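Local coordinates for DNA/pantothenate metabolism flavoprotein (Streptomyces sparsogenes DSM 40356, PDB 7CFU) that probably catalyses the FMN-dependent oxidative decarboxylation of a cysteine residue during biosynthesis of a natural product, at residues Leu24-Cys29 / Pro38-Trp43; Gln157-Glu160 / Val166-Lys169; Lys114-Ile119 / Gln152-Gln157; Thr80-His85 / Gly89-Ala94. All coordinates share one frame; numbering follows the deposited sequence.

How the contacts relate
From the N terminus, contact 1 comes first. It closes a loop of eight residues and packs strand 23-28 against helix 37-48. Contact 4 spans only three residues, between the loop at 80-85 and the start of helix 91-98. Contact 3 closes the longest loop, of 32 residues, and pairs helix 109-117 with helix 149-160. Contact 2 begins where contact 3 ends, closes five residues and ties helix 149-160 to the loop after strand 164-165. The two share Gln157, and Leu158 of contact 2 packs on Ala115 and Ala116 of contact 3. No contact nests in or crosses another. Contacts 1 and 4 hold residues of FMN pockets, and contacts 3 and 4 both touch the fourth subunit.

Contact 1. Residues Leu24-Cys29 / Pro38-Trp43; sequences LLWGVC and PHVNAW. With FMN (flavin mononucleotide), chain Y.
Trp26 reaches from the strand to Val40 and Asn41 on the helix. Its CB already points to the helix, and CG stands anti to the backbone N (chi1 180°), which carries the indole to the helix. The pyrrole nitrogen NE1 does not bond to the helix. It donates to Leu105 O of strand 101-107. The six-membered ring makes the contact. Trp26 CZ2 lies 3.8 Å from Val40 CG1. At the tip, Trp26 CH2 comes to 3.7 Å from Val40 CG1 and to 3.8 Å from Asn41 N. Trp26 CZ3 meets Asn41 CB at 3.9 Å, and this carbon lies at the edge of the indole, in its plane. The Val40 methyl approaches obliquely. Strand 23-28, helix 37-48 and strand 52-57 form a beta-alpha-beta unit of the five-stranded parallel sheet, whose strand order 2-1-3-4-5 is that of a flavodoxin-like fold, and this contact packs the unit's first strand against its helix. Ile53 of the third element touches both Trp26 and Asn41. The amide of Asn41 is turned 25° from the indole plane, and its OD1 sits 4.0 Å from Trp26 CZ3. That oxygen is buried without a polar partner in the model. Val40 also packs on Leu105, the residue that holds NE1. Past the end of the strand, Cys29 belongs to the flavin pocket, and its CB lies 3.6 Å from O2P of the FMN phosphate.

Contact 2. Residues Gln157-Glu160 / Val166-Lys169; sequences QLRE and VEPK
Arg159 and Glu167 form a salt bridge at the surface of an alpha-beta unit. Arg159 sits near the end of helix 149-160, and Glu167 lies just past strand 164-165, which follows that helix. The two side chains supply nearly all of the buried surface. The arginine chain runs straight out from CG to NE and points its guanidinium at the loop. With CG anti to the carbonyl carbon (chi1 -59°) and the chain extended beyond it, Glu167 brings its carboxylate to the guanidinium. The two chains cross at about a right angle, and the planes of the two groups are 36° apart. Both terminal nitrogens turn to the same oxygen. Arg159 NH2 donates to Glu167 OE2 at 2.7 Å, while the bond from NH1 is weak, at 3.3 Å. Cut back to alanine, Arg159 would lose its guanidinium, and the Glu167 carboxylate would probably be left without this charged mate and free to turn. Arg159 also packs on Ile165, and Glu167 on Trp146 of helix 143-146. The strong bond is fairly straight, with an angle of 160° at the hydrogen. It lies close to the guanidinium plane and uses the anti lone pair of OE2.

Contact 3. Residues Lys114-Ile119 / Gln152-Gln157; sequences KAAHGI and QRNVDQ
Lys114 O is gripped twice at the end of the helix whose Ala116 and His117 pack on Asn154 and Gln157. Ile119 N donates to Lys114 O at 3.0 Å and His117 N at 3.2 Å, from opposite faces of the carbonyl plane. The first bond belongs to a Schellman motif, with Gly118 leaving the helix at a positive phi of 69°. Across the contact the touching is by packing. Ala116 CB points at the second helix and lies 3.8 Å from both CB and OD1 of Asn154. Gln157 has CG anti to its backbone N (chi1 179°), which swings this carbon to 3.7 Å from Ala116 O. The His117 ring stands almost perpendicular to the Asn154 amide, the planes 89° apart. Its CE1 is the ring atom that meets Asn154 OD1. The polar ends are held elsewhere. His117 ND1 bonds to Ala113 O one turn back. Asn154 ND2 bonds to His117 O of the third subunit, and Asn154 of the fourth subunit bonds in the same way to His117 O. The His117 ring also meets His117 of the third subunit and His117 of the fourth subunit edge-to-face, so the contact is part of a subunit interface. Within the chain, helix 109-117 follows strand 101-107, and helix 149-160 leads to strand 164-165. The two helices pack further through Leu112 and Val155.

Contact 4. Residues Thr80-His85 / Gly89-Ala94; sequences TDWEDH and GAAHVA. With FMN (flavin mononucleotide), chain B.
Trp82 and His92 line one of the FMN pockets, together with Gly89 and Ala90. The indole lies with one face toward the flavin and ribityl chain. FMN C9 sits 4.0 Å above the Trp82 ring plane, near the rim, and C8M and C1' also touch the six-membered ring. His92 comes to the indole edge, with ND1 3.3 Å from Trp82 CZ3, and the two ring planes are 86° apart. With CG between the backbone N and the carbonyl carbon (chi1 63°), the His92 imidazole is brought between the indole edge and the flavin. The imidazole has FMN C1' over one face and Val93 CG2 over the other, and His92 CE1 is 3.4 Å from FMN N10. A serine in place of Trp82 is likely to open a gap beside C8M and C1' and leave His92 ND1 without the indole edge beside it. In this Flavoprotein-family fold, a 3-10 segment at 82-84 is set against the start of helix 91-98, where Ala90 is the N-cap residue. A water joins the two parts: it donates to Trp82 O and accepts from Ala91 N, both at 2.8 Å. His85 lies along the same helix start. His85 CB is 3.6 Å from Ala91 CB, and one ring face covers Ala90 C. Its NE2 bonds to Gly88 O. The turn is braced by Asp84 OD2, which accepts from both Thr80 N and Asp81 N. Phe32 of the fourth subunit packs on Ala90, and that subunit's Ser31 OG and Thr58 OG1 bond to this FMN.

Contact 1. Residues Leu24-Cys29 / Pro38-Trp43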
# COMPACT_ATOMS: atom_id res chain seq x y z
N LEU A 24 31.74 -23.38 0.58
CA LEU A 24 32.18 -21.99 0.52
C LEU A 24 30.99 -21.07 0.76
O LEU A 24 30.03 -21.06 -0.02
CB LEU A 24 32.83 -21.69 -0.84
CG LEU A 24 33.19 -20.25 -1.16
CD1 LEU A 24 34.20 -19.73 -0.15
CD2 LEU A 24 33.75 -20.17 -2.56
N LEU A 25 31.05 -20.29 1.84
CA LEU A 25 30.08 -19.24 2.11
C LEU A 25 30.67 -17.91 1.65
O LEU A 25 31.78 -17.55 2.04
CB LEU A 25 29.72 -19.19 3.60
CG LEU A 25 28.60 -18.22 3.99
CD1 LEU A 25 27.30 -18.56 3.28
CD2 LEU A 25 28.41 -18.24 5.49
N TRP A 26 29.90 -17.18 0.85
CA TRP A 26 30.40 -16.02 0.11
C TRP A 26 29.52 -14.80 0.41
O TRP A 26 28.37 -14.74 -0.03
CB TRP A 26 30.42 -16.35 -1.38
CG TRP A 26 30.89 -15.28 -2.30
CD1 TRP A 26 31.36 -14.05 -1.97
CD2 TRP A 26 30.91 -15.36 -3.73
NE1 TRP A 26 31.67 -13.34 -3.11
CE2 TRP A 26 31.41 -14.13 -4.20
CE3 TRP A 26 30.57 -16.35 -4.65
CZ2 TRP A 26 31.58 -13.86 -5.55
CZ3 TRP A 26 30.73 -16.08 -5.99
CH2 TRP A 26 31.23 -14.85 -6.43
N GLY A 27 30.07 -13.83 1.13
CA GLY A 27 29.35 -12.59 1.42
C GLY A 27 29.64 -11.49 0.42
O GLY A 27 30.79 -11.27 0.04
N VAL A 28 28.59 -10.75 0.03
CA VAL A 28 28.69 -9.71 -0.99
C VAL A 28 28.20 -8.39 -0.39
O VAL A 28 27.06 -8.31 0.09
CB VAL A 28 27.88 -10.04 -2.26
CG1 VAL A 28 28.04 -8.93 -3.28
CG2 VAL A 28 28.32 -11.37 -2.86
N CYS A 29 29.05 -7.37 -0.42
CA CYS A 29 28.69 -6.06 0.10
C CYS A 29 28.42 -5.10 -1.05
O CYS A 29 28.73 -5.38 -2.22
CB CYS A 29 29.80 -5.52 1.01
SG CYS A 29 30.22 -6.61 2.38
N PRO A 38 29.63 -12.59 -11.05
CA PRO A 38 29.52 -13.67 -12.05
C PRO A 38 30.87 -14.21 -12.50
O PRO A 38 31.06 -15.43 -12.58
CB PRO A 38 28.75 -13.00 -13.20
CG PRO A 38 27.97 -11.91 -12.54
CD PRO A 38 28.87 -11.39 -11.46
N HIS A 39 31.82 -13.31 -12.79
CA HIS A 39 33.16 -13.73 -13.20
C HIS A 39 33.85 -14.55 -12.10
O HIS A 39 34.46 -15.59 -12.38
CB HIS A 39 33.99 -12.50 -13.56
CG HIS A 39 35.33 -12.81 -14.14
ND1 HIS A 39 36.44 -13.05 -13.36
CD2 HIS A 39 35.74 -12.92 -15.42
CE1 HIS A 39 37.47 -13.29 -14.14
NE2 HIS A 39 37.08 -13.23 -15.40
N VAL A 40 33.77 -14.09 -10.85
CA VAL A 40 34.40 -14.83 -9.75
C VAL A 40 33.72 -16.18 -9.57
O VAL A 40 34.38 -17.19 -9.27
CB VAL A 40 34.37 -13.99 -8.46
CG1 VAL A 40 34.88 -14.81 -7.28
CG2 VAL A 40 35.20 -12.73 -8.62
N ASN A 41 32.40 -16.23 -9.75
CA ASN A 41 31.68 -17.49 -9.60
C ASN A 41 32.12 -18.50 -10.65
O ASN A 41 32.34 -19.68 -10.33
CB ASN A 41 30.18 -17.24 -9.66
CG ASN A 41 29.37 -18.49 -9.45
OD1 ASN A 41 29.39 -19.07 -8.36
ND2 ASN A 41 28.64 -18.91 -10.47
N ALA A 42 32.29 -18.06 -11.90
CA ALA A 42 32.76 -18.95 -12.95
C ALA A 42 34.17 -19.45 -12.66
O ALA A 42 34.48 -20.62 -12.91
CB ALA A 42 32.73 -18.23 -14.30
N TRP A 43 35.05 -18.58 -12.14
CA TRP A 43 36.39 -19.01 -11.76
C TRP A 43 36.34 -20.05 -10.65
O TRP A 43 37.08 -21.04 -10.68
CB TRP A 43 37.24 -17.82 -11.32
CG TRP A 43 38.56 -18.22 -10.72
CD1 TRP A 43 39.66 -18.65 -11.40
CD2 TRP A 43 38.91 -18.23 -9.33
NE1 TRP A 43 40.68 -18.92 -10.51
CE2 TRP A 43 40.24 -18.68 -9.24
CE3 TRP A 43 38.23 -17.90 -8.16
CZ2 TRP A 43 40.91 -18.80 -8.02
CZ3 TRP A 43 38.89 -18.02 -6.95
CH2 TRP A 43 40.22 -18.47 -6.89
N1 FMN Y . 31.65 1.65 -0.46
C2 FMN Y . 32.90 1.07 -0.38
O2 FMN Y . 33.45 1.00 0.71
N3 FMN Y . 33.51 0.56 -1.50
C4 FMN Y . 32.88 0.64 -2.73
O4 FMN Y . 33.44 0.20 -3.73
C4A FMN Y . 31.63 1.24 -2.82
N5 FMN Y . 30.98 1.32 -4.03
C5A FMN Y . 29.73 1.89 -4.11
C6 FMN Y . 29.09 1.97 -5.34
C7 FMN Y . 27.83 2.54 -5.42
C7M FMN Y . 27.14 2.62 -6.76
C8 FMN Y . 27.22 3.05 -4.29
C8M FMN Y . 25.85 3.68 -4.41
C9 FMN Y . 27.86 2.98 -3.05
C9A FMN Y . 29.12 2.40 -2.96
N10 FMN Y . 29.78 2.32 -1.75
C10 FMN Y . 31.02 1.73 -1.68
C1' FMN Y . 29.15 2.84 -0.50
C2' FMN Y . 28.50 1.68 0.23
O2' FMN Y . 27.55 1.04 -0.62
C3' FMN Y . 27.88 2.18 1.53
O3' FMN Y . 28.92 2.52 2.43
C4' FMN Y . 26.91 1.16 2.16
O4' FMN Y . 26.35 1.72 3.34
C5' FMN Y . 27.61 -0.14 2.50
O5' FMN Y . 26.64 -1.11 2.86
P FMN Y . 27.07 -2.61 3.23
O1P FMN Y . 26.14 -3.13 4.30
O2P FMN Y . 27.05 -3.40 1.97
O3P FMN Y . 28.47 -2.66 3.80

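Contact 2. Residues Gln157-Glu160 / Val166-Lys169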
# COMPACT_ATOMS: atom_id res chain seq x y z
N GLN A 157 43.24 -4.37 12.73
CA GLN A 157 42.54 -5.12 13.77
C GLN A 157 42.07 -6.47 13.24
O GLN A 157 42.14 -7.48 13.96
CB GLN A 157 41.35 -4.32 14.28
CG GLN A 157 40.56 -5.06 15.34
CD GLN A 157 41.38 -5.31 16.60
OE1 GLN A 157 41.48 -4.44 17.46
NE2 GLN A 157 41.98 -6.49 16.71
N LEU A 158 41.60 -6.51 12.00
CA LEU A 158 41.12 -7.77 11.43
C LEU A 158 42.27 -8.75 11.20
O LEU A 158 42.10 -9.96 11.39
CB LEU A 158 40.38 -7.51 10.12
CG LEU A 158 38.99 -6.90 10.25
CD1 LEU A 158 38.51 -6.34 8.91
CD2 LEU A 158 38.02 -7.95 10.78
N ARG A 159 43.42 -8.25 10.75
CA ARG A 159 44.59 -9.11 10.59
C ARG A 159 45.05 -9.68 11.93
O ARG A 159 45.38 -10.87 12.03
CB ARG A 159 45.71 -8.35 9.90
CG ARG A 159 45.46 -8.16 8.41
CD ARG A 159 46.55 -7.32 7.76
NE ARG A 159 46.43 -7.35 6.31
CZ ARG A 159 46.74 -6.33 5.52
NH1 ARG A 159 47.19 -5.19 6.05
NH2 ARG A 159 46.61 -6.43 4.21
N GLU A 160 45.07 -8.85 12.97
CA GLU A 160 45.42 -9.34 14.30
C GLU A 160 44.41 -10.37 14.79
O GLU A 160 44.77 -11.29 15.54
CB GLU A 160 45.54 -8.17 15.27
CG GLU A 160 46.69 -7.22 14.90
CD GLU A 160 46.83 -6.02 15.82
OE1 GLU A 160 46.11 -5.95 16.84
OE2 GLU A 160 47.68 -5.14 15.53
N VAL A 166 42.78 -9.11 1.56
CA VAL A 166 43.32 -8.89 0.23
C VAL A 166 43.13 -7.42 -0.09
O VAL A 166 42.01 -6.98 -0.37
CB VAL A 166 42.64 -9.78 -0.83
CG1 VAL A 166 43.19 -9.46 -2.21
CG2 VAL A 166 42.82 -11.25 -0.48
N GLU A 167 44.23 -6.67 -0.06
CA GLU A 167 44.15 -5.23 -0.24
C GLU A 167 43.72 -4.89 -1.67
O GLU A 167 44.08 -5.61 -2.61
CB GLU A 167 45.51 -4.59 0.06
CG GLU A 167 45.98 -4.87 1.47
CD GLU A 167 47.22 -4.08 1.84
OE1 GLU A 167 47.66 -3.25 1.02
OE2 GLU A 167 47.75 -4.31 2.95
N PRO A 168 42.96 -3.83 -1.86
CA PRO A 168 42.50 -3.49 -3.21
C PRO A 168 43.63 -2.93 -4.07
O PRO A 168 44.68 -2.51 -3.58
CB PRO A 168 41.43 -2.43 -2.97
CG PRO A 168 41.80 -1.81 -1.68
CD PRO A 168 42.39 -2.93 -0.85
N LYS A 169 43.38 -2.94 -5.38
CA LYS A 169 44.22 -2.25 -6.34
C LYS A 169 43.56 -0.92 -6.72
O LYS A 169 42.49 -0.55 -6.23
CB LYS A 169 44.47 -3.11 -7.58
CG LYS A 169 45.25 -4.39 -7.32
CD LYS A 169 45.54 -5.19 -8.60
CE LYS A 169 44.28 -5.80 -9.19
NZ LYS A 169 44.57 -6.66 -10.37

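Contact 3. Residues Lys114-Ile119 / Gln152-Gln157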
# COMPACT_ATOMS: atom_id res chain seq x y z
N LYS A 114 32.51 -2.91 10.71
CA LYS A 114 31.62 -3.76 11.50
C LYS A 114 32.33 -5.03 11.94
O LYS A 114 32.25 -5.43 13.11
CB LYS A 114 30.37 -4.08 10.69
CG LYS A 114 29.43 -2.89 10.47
CD LYS A 114 28.20 -3.30 9.64
CE LYS A 114 27.20 -2.14 9.52
NZ LYS A 114 26.03 -2.52 8.68
N ALA A 115 33.06 -5.68 11.02
CA ALA A 115 33.75 -6.91 11.39
C ALA A 115 34.85 -6.63 12.41
O ALA A 115 35.02 -7.40 13.37
CB ALA A 115 34.33 -7.58 10.14
N ALA A 116 35.56 -5.51 12.25
CA ALA A 116 36.65 -5.21 13.18
C ALA A 116 36.13 -4.97 14.60
O ALA A 116 36.86 -5.22 15.56
CB ALA A 116 37.45 -4.00 12.71
N HIS A 117 34.88 -4.52 14.75
CA HIS A 117 34.37 -4.17 16.07
C HIS A 117 33.28 -5.11 16.57
O HIS A 117 32.67 -4.84 17.61
CB HIS A 117 33.86 -2.73 16.07
CG HIS A 117 34.93 -1.73 15.78
ND1 HIS A 117 35.14 -1.20 14.52
CD2 HIS A 117 35.91 -1.22 16.56
CE1 HIS A 117 36.17 -0.38 14.55
NE2 HIS A 117 36.66 -0.38 15.78
N GLY A 118 33.03 -6.22 15.88
CA GLY A 118 32.03 -7.15 16.35
C GLY A 118 30.61 -6.64 16.28
O GLY A 118 29.75 -7.12 17.03
N ILE A 119 30.34 -5.68 15.40
CA ILE A 119 28.97 -5.28 15.12
C ILE A 119 28.31 -6.39 14.31
O ILE A 119 28.93 -7.00 13.43
CB ILE A 119 28.97 -3.93 14.37
CG1 ILE A 119 29.46 -2.82 15.30
CG2 ILE A 119 27.59 -3.62 13.74
CD1 ILE A 119 29.90 -1.59 14.58
N GLN A 152 42.32 2.02 8.07
CA GLN A 152 43.54 1.24 8.28
C GLN A 152 43.59 0.62 9.67
O GLN A 152 44.13 -0.48 9.83
CB GLN A 152 44.77 2.11 8.02
CG GLN A 152 45.00 2.41 6.54
CD GLN A 152 44.92 1.16 5.68
OE1 GLN A 152 45.56 0.15 5.98
NE2 GLN A 152 44.11 1.21 4.63
N ARG A 153 43.04 1.28 10.68
CA ARG A 153 42.90 0.63 11.99
C ARG A 153 42.05 -0.64 11.87
O ARG A 153 42.41 -1.69 12.43
CB ARG A 153 42.26 1.58 13.00
CG ARG A 153 43.21 2.65 13.53
CD ARG A 153 42.65 3.34 14.76
NE ARG A 153 41.45 4.13 14.48
CZ ARG A 153 41.47 5.39 14.05
NH1 ARG A 153 42.62 6.02 13.83
NH2 ARG A 153 40.33 6.04 13.84
N ASN A 154 40.96 -0.58 11.11
CA ASN A 154 40.10 -1.74 10.99
C ASN A 154 40.80 -2.87 10.26
O ASN A 154 40.72 -4.03 10.68
CB ASN A 154 38.80 -1.36 10.28
CG ASN A 154 37.99 -0.34 11.07
OD1 ASN A 154 38.06 -0.30 12.30
ND2 ASN A 154 37.23 0.49 10.36
N VAL A 155 41.52 -2.55 9.18
CA VAL A 155 42.32 -3.56 8.48
C VAL A 155 43.30 -4.23 9.44
O VAL A 155 43.38 -5.46 9.52
CB VAL A 155 43.05 -2.93 7.28
CG1 VAL A 155 44.01 -3.95 6.67
CG2 VAL A 155 42.05 -2.44 6.24
N ASP A 156 44.06 -3.43 10.20
CA ASP A 156 45.03 -3.99 11.13
C ASP A 156 44.34 -4.87 12.17
O ASP A 156 44.79 -5.98 12.46
CB ASP A 156 45.82 -2.89 11.84
CG ASP A 156 46.66 -2.05 10.89
OD1 ASP A 156 46.98 -2.53 9.77
OD2 ASP A 156 46.99 -0.90 11.25
N GLN A 157 43.24 -4.37 12.73
CA GLN A 157 42.54 -5.12 13.77
C GLN A 157 42.07 -6.47 13.24
O GLN A 157 42.14 -7.48 13.96
CB GLN A 157 41.35 -4.32 14.28
CG GLN A 157 40.56 -5.06 15.34
CD GLN A 157 41.38 -5.31 16.60
OE1 GLN A 157 41.48 -4.44 17.46
NE2 GLN A 157 41.98 -6.49 16.71

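Contact 4. Residues Thr80-His85 / Gly89-Ala94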
# COMPACT_ATOMS: atom_id res chain seq x y z
N THR A 80 19.50 -12.55 2.40
CA THR A 80 19.69 -11.17 2.84
C THR A 80 18.95 -10.87 4.13
O THR A 80 19.50 -10.25 5.04
CB THR A 80 19.25 -10.17 1.76
OG1 THR A 80 20.01 -10.38 0.57
CG2 THR A 80 19.48 -8.74 2.24
N ASP A 81 17.69 -11.27 4.21
CA ASP A 81 16.90 -11.06 5.41
C ASP A 81 16.82 -12.34 6.23
O ASP A 81 16.96 -13.45 5.70
CB ASP A 81 15.51 -10.55 5.04
CG ASP A 81 15.54 -9.15 4.47
OD1 ASP A 81 16.04 -8.24 5.16
OD2 ASP A 81 15.12 -8.96 3.31
N TRP A 82 16.61 -12.17 7.53
CA TRP A 82 16.45 -13.31 8.43
C TRP A 82 15.35 -14.26 7.95
O TRP A 82 15.47 -15.48 8.15
CB TRP A 82 16.15 -12.80 9.83
CG TRP A 82 17.25 -11.91 10.34
CD1 TRP A 82 17.27 -10.55 10.36
CD2 TRP A 82 18.51 -12.34 10.85
NE1 TRP A 82 18.46 -10.09 10.88
CE2 TRP A 82 19.24 -11.17 11.18
CE3 TRP A 82 19.10 -13.59 11.08
CZ2 TRP A 82 20.52 -11.22 11.73
CZ3 TRP A 82 20.37 -13.64 11.62
CH2 TRP A 82 21.07 -12.46 11.94
N GLU A 83 14.31 -13.73 7.31
CA GLU A 83 13.21 -14.57 6.82
C GLU A 83 13.67 -15.56 5.76
O GLU A 83 12.92 -16.51 5.46
CB GLU A 83 12.08 -13.70 6.27
CG GLU A 83 11.36 -12.84 7.30
CD GLU A 83 12.05 -11.50 7.61
OE1 GLU A 83 13.28 -11.38 7.40
OE2 GLU A 83 11.35 -10.57 8.06
N ASP A 84 14.85 -15.38 5.17
CA ASP A 84 15.31 -16.31 4.14
C ASP A 84 15.78 -17.64 4.72
O ASP A 84 15.89 -18.61 3.97
CB ASP A 84 16.42 -15.66 3.30
CG ASP A 84 15.95 -14.39 2.61
OD1 ASP A 84 14.74 -14.29 2.34
OD2 ASP A 84 16.77 -13.48 2.34
N HIS A 85 16.04 -17.72 6.02
CA HIS A 85 16.36 -18.99 6.65
C HIS A 85 15.09 -19.69 7.11
O HIS A 85 14.20 -19.07 7.71
CB HIS A 85 17.30 -18.81 7.84
CG HIS A 85 17.46 -20.05 8.67
ND1 HIS A 85 18.18 -21.14 8.23
CD2 HIS A 85 17.00 -20.37 9.90
CE1 HIS A 85 18.15 -22.08 9.15
NE2 HIS A 85 17.44 -21.64 10.18
N GLY A 89 16.53 -22.64 14.63
CA GLY A 89 17.72 -21.80 14.71
C GLY A 89 17.52 -20.44 14.09
O GLY A 89 16.54 -19.74 14.39
N ALA A 90 18.37 -20.08 13.12
CA ALA A 90 18.52 -18.70 12.70
C ALA A 90 19.59 -18.62 11.62
O ALA A 90 20.52 -19.44 11.60
CB ALA A 90 18.89 -17.80 13.88
N ALA A 91 19.47 -17.64 10.72
CA ALA A 91 20.29 -17.62 9.52
C ALA A 91 21.78 -17.62 9.84
O ALA A 91 22.55 -18.37 9.24
CB ALA A 91 19.93 -16.42 8.65
N HIS A 92 22.19 -16.81 10.82
CA HIS A 92 23.63 -16.67 11.06
C HIS A 92 24.22 -17.95 11.65
O HIS A 92 25.36 -18.31 11.32
CB HIS A 92 23.88 -15.47 11.96
CG HIS A 92 23.28 -15.59 13.32
ND1 HIS A 92 21.94 -15.88 13.52
CD2 HIS A 92 23.83 -15.49 14.55
CE1 HIS A 92 21.70 -15.93 14.82
NE2 HIS A 92 22.82 -15.70 15.47
N VAL A 93 23.47 -18.64 12.51
CA VAL A 93 23.96 -19.90 13.09
C VAL A 93 24.04 -20.98 12.02
O VAL A 93 25.05 -21.69 11.90
CB VAL A 93 23.07 -20.33 14.26
CG1 VAL A 93 23.49 -21.71 14.77
CG2 VAL A 93 23.11 -19.29 15.39
N ALA A 94 22.98 -21.12 11.21
CA ALA A 94 22.98 -22.17 10.19
C ALA A 94 24.07 -21.93 9.16
O ALA A 94 24.81 -22.85 8.79
CB ALA A 94 21.60 -22.27 9.53
N1 FMN B . 22.32 -12.70 18.14
C2 FMN B . 22.97 -12.79 19.35
O2 FMN B . 23.99 -12.13 19.53
N3 FMN B . 22.47 -13.62 20.35
C4 FMN B . 21.32 -14.36 20.14
O4 FMN B . 20.88 -15.11 21.02
C4A FMN B . 20.66 -14.27 18.92
N5 FMN B . 19.50 -15.00 18.69
C5A FMN B . 18.85 -14.90 17.48
C6 FMN B . 17.69 -15.63 17.26
C7 FMN B . 17.03 -15.53 16.04
C7M FMN B . 15.77 -16.33 15.80
C8 FMN B . 17.52 -14.70 15.05
C8M FMN B . 16.78 -14.61 13.74
C9 FMN B . 18.69 -13.96 15.26
C9A FMN B . 19.35 -14.06 16.49
N10 FMN B . 20.52 -13.34 16.72
C10 FMN B . 21.16 -13.43 17.92
C1' FMN B . 21.08 -12.42 15.68
C2' FMN B . 20.59 -11.01 16.01
O2' FMN B . 19.16 -11.00 15.96
C3' FMN B . 21.21 -10.02 15.03
O3' FMN B . 22.59 -9.88 15.29
C4' FMN B . 20.52 -8.66 15.09
O4' FMN B . 21.09 -7.79 14.13
C5' FMN B . 20.65 -8.03 16.46
O5' FMN B . 19.77 -6.93 16.46
P FMN B . 19.62 -5.99 17.75
O1P FMN B . 19.34 -4.56 17.30
O2P FMN B . 18.46 -6.52 18.57
O3P FMN B . 20.88 -6.05 18.57
O HOH W 1 17.02 -16.40 10.34